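Local coordinates for SGNH hydrolase-type esterase domain-containing protein (Slackia heliotrinireducens DSM 20476, PDB 4S1P) that is a putative SGNH hydrolase of the GDSL-like lipase/acylhydrolase family, probably cleaving ester bonds in a substrate not yet identified, at residues 4-9 against 66-71. Numbering follows the deposited sequence.
Sequences MRILML and FVVMQE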
HETATM    1  N   MSE A   4      -9.579   0.347  17.635  1.00 20.40           N
HETATM    2  CA  MSE A   4      -9.497   0.240  16.186  1.00 17.36           C
HETATM    3  C   MSE A   4      -8.539  -0.880  15.826  1.00 15.38           C
HETATM    4  O   MSE A   4      -7.506  -1.021  16.432  1.00 17.04           O
HETATM    5  CB  MSE A   4      -8.962   1.540  15.584  1.00 18.22           C
HETATM    6  CG  MSE A   4      -9.025   1.506  14.056  1.00 18.01           C
HETATM    7 SE   MSE A   4      -8.225   3.160  13.323  0.65 20.90          SE
HETATM    8  CE  MSE A   4      -9.655   4.333  13.873  1.00 28.75           C
ATOM      9  N   ARG A   5      -8.924  -1.696  14.851  1.00 14.32           N
ATOM     10  CA  ARG A   5      -8.097  -2.806  14.373  1.00 14.41           C
ATOM     11  C   ARG A   5      -7.893  -2.650  12.874  1.00 12.87           C
ATOM     12  O   ARG A   5      -8.850  -2.530  12.107  1.00 13.97           O
ATOM     13  CB  ARG A   5      -8.711  -4.172  14.708  1.00 14.27           C
ATOM     14  CG  ARG A   5      -9.025  -4.327  16.207  1.00 15.73           C
ATOM     15  CD  ARG A   5      -9.389  -5.786  16.574  1.00 16.10           C
ATOM     16  NE  ARG A   5      -8.175  -6.618  16.626  1.00 18.85           N
ATOM     17  CZ  ARG A   5      -7.855  -7.600  15.777  1.00 17.83           C
ATOM     18  NH1 ARG A   5      -6.699  -8.209  15.929  1.00 22.17           N
ATOM     19  NH2 ARG A   5      -8.657  -7.980  14.792  1.00 17.69           N
ATOM     20  N   ILE A   6      -6.632  -2.744  12.484  1.00 13.94           N
ATOM     21  CA  ILE A   6      -6.205  -2.492  11.092  1.00 11.43           C
ATOM     22  C   ILE A   6      -5.385  -3.691  10.614  1.00 12.44           C
ATOM     23  O   ILE A   6      -4.436  -4.105  11.279  1.00 12.69           O
ATOM     24  CB  ILE A   6      -5.329  -1.220  10.985  1.00 12.27           C
ATOM     25  CG1 ILE A   6      -6.085  -0.002  11.522  1.00 13.43           C
ATOM     26  CG2 ILE A   6      -4.874  -0.998   9.552  1.00 14.56           C
ATOM     27  CD1 ILE A   6      -5.194   1.206  11.736  1.00 15.49           C
ATOM     28  N   LEU A   7      -5.762  -4.263   9.471  1.00 11.55           N
ATOM     29  CA  LEU A   7      -4.991  -5.322   8.806  1.00 11.88           C
ATOM     30  C   LEU A   7      -4.292  -4.706   7.610  1.00 11.02           C
ATOM     31  O   LEU A   7      -4.945  -4.074   6.792  1.00 12.25           O
ATOM     32  CB  LEU A   7      -5.930  -6.417   8.329  1.00 11.55           C
ATOM     33  CG  LEU A   7      -5.297  -7.573   7.572  1.00 11.77           C
ATOM     34  CD1 LEU A   7      -4.242  -8.300   8.388  1.00 14.28           C
ATOM     35  CD2 LEU A   7      -6.411  -8.520   7.100  1.00 13.27           C
HETATM   36  N   MSE A   8      -2.979  -4.864   7.536  1.00 11.27           N
HETATM   37  CA  MSE A   8      -2.199  -4.304   6.442  1.00 10.61           C
HETATM   38  C   MSE A   8      -1.599  -5.409   5.608  1.00 10.46           C
HETATM   39  O   MSE A   8      -1.027  -6.369   6.140  1.00 12.70           O
HETATM   40  CB  MSE A   8      -1.037  -3.464   6.976  1.00 10.95           C
HETATM   41  CG  MSE A   8      -1.515  -2.381   7.937  1.00 11.78           C
HETATM   42 SE   MSE A   8      -0.021  -1.158   8.374  0.65 13.27          SE
HETATM   43  CE  MSE A   8      -0.097  -0.040   6.787  1.00 15.60           C
ATOM     44  N   LEU A   9      -1.805  -5.310   4.302  1.00 10.48           N
ATOM     45  CA  LEU A   9      -1.278  -6.255   3.357  1.00 11.27           C
ATOM     46  C   LEU A   9      -0.247  -5.532   2.495  1.00 12.11           C
ATOM     47  O   LEU A   9      -0.562  -4.494   1.891  1.00 12.58           O
ATOM     48  CB  LEU A   9      -2.420  -6.771   2.455  1.00 11.08           C
ATOM     49  CG  LEU A   9      -3.747  -7.126   3.142  1.00 11.66           C
ATOM     50  CD1 LEU A   9      -4.778  -7.575   2.087  1.00 12.91           C
ATOM     51  CD2 LEU A   9      -3.534  -8.159   4.234  1.00 12.95           C
ATOM     52  N   PHE A  66     -10.384  -1.606   9.238  1.00 12.37           N
ATOM     53  CA  PHE A  66      -9.803  -1.273   7.962  1.00 12.66           C
ATOM     54  C   PHE A  66      -8.908  -2.386   7.478  1.00 11.84           C
ATOM     55  O   PHE A  66      -8.277  -3.060   8.278  1.00 12.34           O
ATOM     56  CB  PHE A  66      -8.941  -0.007   8.084  1.00 12.81           C
ATOM     57  CG  PHE A  66      -9.708   1.234   8.471  1.00 13.72           C
ATOM     58  CD1 PHE A  66     -10.446   1.923   7.531  1.00 13.88           C
ATOM     59  CD2 PHE A  66      -9.701   1.687   9.764  1.00 14.94           C
ATOM     60  CE1 PHE A  66     -11.163   3.065   7.862  1.00 15.60           C
ATOM     61  CE2 PHE A  66     -10.386   2.829  10.101  1.00 16.96           C
ATOM     62  CZ  PHE A  66     -11.140   3.516   9.159  1.00 18.14           C
ATOM     63  N   VAL A  67      -8.842  -2.535   6.157  1.00 11.48           N
ATOM     64  CA  VAL A  67      -7.876  -3.407   5.505  1.00 11.06           C
ATOM     65  C   VAL A  67      -7.087  -2.544   4.529  1.00 11.66           C
ATOM     66  O   VAL A  67      -7.663  -1.964   3.607  1.00 13.09           O
ATOM     67  CB  VAL A  67      -8.513  -4.572   4.761  1.00 11.83           C
ATOM     68  CG1 VAL A  67      -7.447  -5.411   4.063  1.00 12.37           C
ATOM     69  CG2 VAL A  67      -9.324  -5.439   5.727  1.00 12.29           C
ATOM     70  N   VAL A  68      -5.778  -2.400   4.795  1.00 10.94           N
ATOM     71  CA  VAL A  68      -4.908  -1.536   3.962  1.00 11.21           C
ATOM     72  C   VAL A  68      -4.199  -2.418   2.936  1.00 10.62           C
ATOM     73  O   VAL A  68      -3.638  -3.450   3.294  1.00 11.98           O
ATOM     74  CB  VAL A  68      -3.874  -0.807   4.814  1.00 11.44           C
ATOM     75  CG1 VAL A  68      -2.970   0.068   3.966  1.00 12.59           C
ATOM     76  CG2 VAL A  68      -4.566   0.021   5.876  1.00 13.03           C
HETATM   77  N   MSE A  69      -4.216  -1.985   1.668  1.00 10.78           N
HETATM   78  CA  MSE A  69      -3.691  -2.773   0.593  1.00 11.01           C
HETATM   79  C   MSE A  69      -2.572  -2.037  -0.105  1.00 10.29           C
HETATM   80  O   MSE A  69      -2.792  -0.937  -0.632  1.00 11.17           O
HETATM   81  CB  MSE A  69      -4.781  -3.079  -0.445  1.00 11.70           C
HETATM   82  CG  MSE A  69      -5.982  -3.787   0.186  1.00 12.63           C
HETATM   83 SE   MSE A  69      -7.570  -3.780  -0.953  0.65 14.25          SE
HETATM   84  CE  MSE A  69      -7.815  -1.821  -0.927  1.00 14.95           C
ATOM     85  N   GLN A  70      -1.369  -2.631  -0.114  1.00 10.87           N
ATOM     86  CA  GLN A  70      -0.207  -2.037  -0.778  1.00 11.57           C
ATOM     87  C   GLN A  70       0.384  -3.017  -1.785  1.00 12.06           C
ATOM     88  O   GLN A  70       0.799  -4.101  -1.415  1.00 13.09           O
ATOM     89  CB  GLN A  70       0.859  -1.659   0.273  1.00 11.75           C
ATOM     90  CG  GLN A  70       2.132  -1.052  -0.314  1.00 12.89           C
ATOM     91  CD  GLN A  70       3.337  -1.944  -0.148  1.00 12.54           C
ATOM     92  OE1 GLN A  70       3.645  -2.401   0.952  1.00 12.07           O
ATOM     93  NE2 GLN A  70       4.031  -2.204  -1.241  1.00 12.20           N
ATOM     94  N   GLU A  71       0.431  -2.583  -3.053  1.00 12.23           N
ATOM     95  CA  GLU A  71       0.950  -3.389  -4.125  1.00 12.38           C
ATOM     96  C   GLU A  71       2.460  -3.218  -4.271  1.00 13.34           C
ATOM     97  O   GLU A  71       3.035  -2.189  -3.914  1.00 12.96           O
ATOM     98  CB  GLU A  71       0.279  -2.977  -5.439  1.00 12.91           C
ATOM     99  CG  GLU A  71       0.687  -3.745  -6.710  1.00 13.02           C
ATOM    100  CD  GLU A  71       0.358  -5.235  -6.625  1.00 15.56           C
ATOM    101  OE1 GLU A  71       1.003  -5.960  -5.823  1.00 15.01           O
ATOM    102  OE2 GLU A  71      -0.562  -5.689  -7.361  1.00 18.88           O
TER
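Four firm backbone hydrogen bonds join segments 4-9 and 66-71, whose strands are adjacent, 66-69 being the middle one of the five-stranded parallel sheet of the SGNH hydrolase fold, a worked example of parallel pairing in an α/β core. Leu7 is gripped twice. Its N donates to Phe66 O within the carbonyl plane, an almost straight bond (172° at the hydrogen). Its O accepts Val68 N at 2.7 Å, nearly along the C=O axis. Leu9 repeats the pattern, with N to Val68 O at 2.8 Å and O receiving Gln70 N. A long, weak bond from Phe66 N to Arg5 O begins the series. Ile6 and Met8 instead turn their backbone polar groups to strand 29-35, so strand 4-9 is bonded along both edges.

Beyond the last bond, Gln70 CB packs on Leu9 O, and the amide is gripped at both ends: OE1 meets Thr14, while NE2 bonds Asn11 and, from well above the carbonyl plane, Glu71 O. The Gln70 side chain lies near a bound unknown ligand and, without touching it, near the probable Ser12-His167-Asp164 triad.

The side chains of residues 6-9 and 66-69 alternate between the two faces of the sheet. Leu7, Leu9, Val67 and Met69 share one face, where the side chains of Leu9 and Val67 cross obliquely, with CD1 4.0 Å from CG1, and Met69 reaches helix 80-96. On the other, under helices 19-27 and 170-184, the two methyls of Val68 divide the work: CG2, beside its own backbone N, lies alongside Ile6 CG2 at 3.8 Å, whereas CG1, anti to that N (chi1 179°), meets Met8 CE. Selenomethionine Met4 extends through chi1 and chi2, then bends at chi3 (-71°), making a Met-aromatic contact in which SE sits at the edge of the Phe66 ring, near its plane, 3.9 Å from CE2.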